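PDB 3IO0: EtuB protein from Clostridium kluyveri DSM 555, which forms a trimer with tandem microcompartment domains in each chain, probably building the shell of a bacterial microcompartment linked to ethanol utilisation. Local coordinates for residues C37-I42 / L88-V93. Sequence-based numbering, arbitrary orientation.
Sequences CRSIGI and LKAADV
A90 O takes two hydrogen bonds from S39. S39 N lies 3.2 Å from A90 O and almost in line with its C=O bond. S39 OG, 2.6 Å from A90 O, donates from above the carbonyl plane. The serine chi1 of 59° sets OG between its own N and carbonyl carbon. A90 N returns a bond to S39 O, completing a hydrogen-bonded antiparallel pair. G41 and L88 form a second such pair, with both N-to-O distances at 2.7 Å. Between them, I40 and K89 make a non-hydrogen-bonded pair, where I40 CD1 packs 3.8 Å from K89 CB. In the loop before strand 39-45, C37 SG is anti to its backbone N (chi1 179°) and lies against CB, CG and CD of K89. On the face bearing S39, V93 CG2 meets S39 CB at 4.0 Å. D92 is the N-cap of helix 93-111: its side chain caps a backbone N, and OD1 also bonds S94 OG. That helix covers the face bearing L88 and A90: A99 meets L88, and D95 and A96 meet A90. The contact joins strands 39-45 and 84-90, neighbours inside the antiparallel sheet of the first BMC domain, flanked by strands 15-20 and 66-71.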
ATOM      1  N   CYS A  37      25.974   3.013 -21.836  1.00 64.75           N
ATOM      2  CA  CYS A  37      25.113   1.948 -21.323  1.00 64.11           C
ATOM      3  C   CYS A  37      23.665   2.432 -21.149  1.00 63.47           C
ATOM      4  O   CYS A  37      23.277   2.881 -20.063  1.00 63.49           O
ATOM      5  CB  CYS A  37      25.673   1.437 -19.991  1.00 64.10           C
ATOM      6  SG  CYS A  37      24.681   0.146 -19.241  1.00 64.34           S
ATOM      7  N   ARG A  38      22.872   2.354 -22.214  1.00 62.48           N
ATOM      8  CA  ARG A  38      21.526   2.907 -22.170  1.00 61.71           C
ATOM      9  C   ARG A  38      20.468   1.979 -22.706  1.00 60.81           C
ATOM     10  O   ARG A  38      19.439   2.442 -23.194  1.00 61.24           O
ATOM     11  CB  ARG A  38      21.418   4.234 -22.931  1.00 61.91           C
ATOM     12  CG  ARG A  38      22.716   4.813 -23.400  1.00 63.80           C
ATOM     13  CD  ARG A  38      22.859   4.689 -24.899  1.00 66.77           C
ATOM     14  NE  ARG A  38      22.804   6.000 -25.555  1.00 68.44           N
ATOM     15  CZ  ARG A  38      23.294   6.257 -26.771  1.00 69.19           C
ATOM     16  NH1 ARG A  38      23.877   5.293 -27.487  1.00 69.25           N
ATOM     17  NH2 ARG A  38      23.201   7.478 -27.275  1.00 69.29           N
ATOM     18  N   SER A  39      20.694   0.678 -22.635  1.00 59.31           N
ATOM     19  CA  SER A  39      19.628  -0.223 -23.003  1.00 58.15           C
ATOM     20  C   SER A  39      19.163  -1.017 -21.795  1.00 57.01           C
ATOM     21  O   SER A  39      19.946  -1.367 -20.919  1.00 56.90           O
ATOM     22  CB  SER A  39      20.002  -1.101 -24.192  1.00 58.20           C
ATOM     23  OG  SER A  39      21.139  -1.872 -23.900  1.00 59.82           O
ATOM     24  N   ILE A  40      17.870  -1.299 -21.779  1.00 55.70           N
ATOM     25  CA  ILE A  40      17.150  -1.660 -20.579  1.00 54.44           C
ATOM     26  C   ILE A  40      16.383  -2.957 -20.797  1.00 53.49           C
ATOM     27  O   ILE A  40      15.837  -3.206 -21.878  1.00 53.39           O
ATOM     28  CB  ILE A  40      16.246  -0.434 -20.136  1.00 54.75           C
ATOM     29  CG1 ILE A  40      17.026   0.480 -19.206  1.00 55.42           C
ATOM     30  CG2 ILE A  40      14.950  -0.802 -19.456  1.00 54.66           C
ATOM     31  CD1 ILE A  40      18.136  -0.221 -18.459  1.00 56.30           C
ATOM     32  N   GLY A  41      16.387  -3.799 -19.774  1.00 52.31           N
ATOM     33  CA  GLY A  41      15.542  -4.982 -19.750  1.00 51.20           C
ATOM     34  C   GLY A  41      14.650  -4.904 -18.526  1.00 50.56           C
ATOM     35  O   GLY A  41      15.125  -4.609 -17.425  1.00 50.71           O
ATOM     36  N   ILE A  42      13.357  -5.155 -18.709  1.00 49.50           N
ATOM     37  CA  ILE A  42      12.395  -5.004 -17.625  1.00 48.35           C
ATOM     38  C   ILE A  42      11.650  -6.298 -17.335  1.00 47.99           C
ATOM     39  O   ILE A  42      11.183  -6.977 -18.247  1.00 47.74           O
ATOM     40  CB  ILE A  42      11.364  -3.892 -17.939  1.00 48.32           C
ATOM     41  CG1 ILE A  42      12.064  -2.540 -18.100  1.00 47.30           C
ATOM     42  CG2 ILE A  42      10.272  -3.837 -16.855  1.00 48.08           C
ATOM     43  CD1 ILE A  42      11.278  -1.518 -18.882  1.00 45.65           C
ATOM     44  N   LEU A  88      17.167  -4.265 -15.659  1.00 46.41           N
ATOM     45  CA  LEU A  88      18.534  -4.656 -15.950  1.00 46.92           C
ATOM     46  C   LEU A  88      19.103  -3.730 -17.013  1.00 47.90           C
ATOM     47  O   LEU A  88      18.387  -3.350 -17.945  1.00 48.34           O
ATOM     48  CB  LEU A  88      18.561  -6.089 -16.471  1.00 46.53           C
ATOM     49  CG  LEU A  88      17.914  -7.181 -15.627  1.00 45.69           C
ATOM     50  CD1 LEU A  88      17.987  -8.521 -16.340  1.00 43.83           C
ATOM     51  CD2 LEU A  88      18.592  -7.246 -14.272  1.00 45.65           C
ATOM     52  N   LYS A  89      20.378  -3.366 -16.877  1.00 48.93           N
ATOM     53  CA  LYS A  89      21.050  -2.506 -17.851  1.00 50.03           C
ATOM     54  C   LYS A  89      22.169  -3.219 -18.606  1.00 51.14           C
ATOM     55  O   LYS A  89      22.839  -4.112 -18.069  1.00 51.51           O
ATOM     56  CB  LYS A  89      21.576  -1.235 -17.188  1.00 49.78           C
ATOM     57  CG  LYS A  89      22.602  -1.447 -16.088  1.00 49.93           C
ATOM     58  CD  LYS A  89      23.117  -0.105 -15.569  1.00 50.13           C
ATOM     59  CE  LYS A  89      24.137  -0.277 -14.459  1.00 49.97           C
ATOM     60  NZ  LYS A  89      24.255   0.979 -13.687  1.00 50.13           N
ATOM     61  N   ALA A  90      22.361  -2.815 -19.860  1.00 52.41           N
ATOM     62  CA  ALA A  90      23.347  -3.427 -20.755  1.00 53.51           C
ATOM     63  C   ALA A  90      23.798  -2.414 -21.781  1.00 54.31           C
ATOM     64  O   ALA A  90      23.046  -1.507 -22.129  1.00 54.56           O
ATOM     65  CB  ALA A  90      22.751  -4.642 -21.461  1.00 53.37           C
ATOM     66  N   ALA A  91      25.023  -2.575 -22.269  1.00 55.45           N
ATOM     67  CA  ALA A  91      25.523  -1.751 -23.368  1.00 56.27           C
ATOM     68  C   ALA A  91      24.789  -2.106 -24.664  1.00 56.93           C
ATOM     69  O   ALA A  91      24.565  -1.250 -25.516  1.00 57.02           O
ATOM     70  CB  ALA A  91      27.025  -1.938 -23.528  1.00 56.03           C
ATOM     71  N   ASP A  92      24.401  -3.369 -24.792  1.00 57.81           N
ATOM     72  CA  ASP A  92      23.778  -3.859 -26.009  1.00 58.80           C
ATOM     73  C   ASP A  92      22.377  -4.407 -25.725  1.00 58.82           C
ATOM     74  O   ASP A  92      22.186  -5.273 -24.864  1.00 58.86           O
ATOM     75  CB  ASP A  92      24.672  -4.943 -26.625  1.00 59.38           C
ATOM     76  CG  ASP A  92      24.282  -5.308 -28.058  1.00 60.86           C
ATOM     77  OD1 ASP A  92      23.072  -5.462 -28.377  1.00 61.33           O
ATOM     78  OD2 ASP A  92      25.221  -5.481 -28.863  1.00 63.28           O
ATOM     79  N   VAL A  93      21.405  -3.905 -26.476  1.00 58.87           N
ATOM     80  CA  VAL A  93      20.005  -4.297 -26.327  1.00 59.04           C
ATOM     81  C   VAL A  93      19.787  -5.808 -26.319  1.00 59.16           C
ATOM     82  O   VAL A  93      18.955  -6.307 -25.562  1.00 59.25           O
ATOM     83  CB  VAL A  93      19.139  -3.706 -27.447  1.00 59.07           C
ATOM     84  CG1 VAL A  93      17.755  -3.431 -26.930  1.00 58.40           C
ATOM     85  CG2 VAL A  93      19.779  -2.413 -28.007  1.00 60.09           C
TER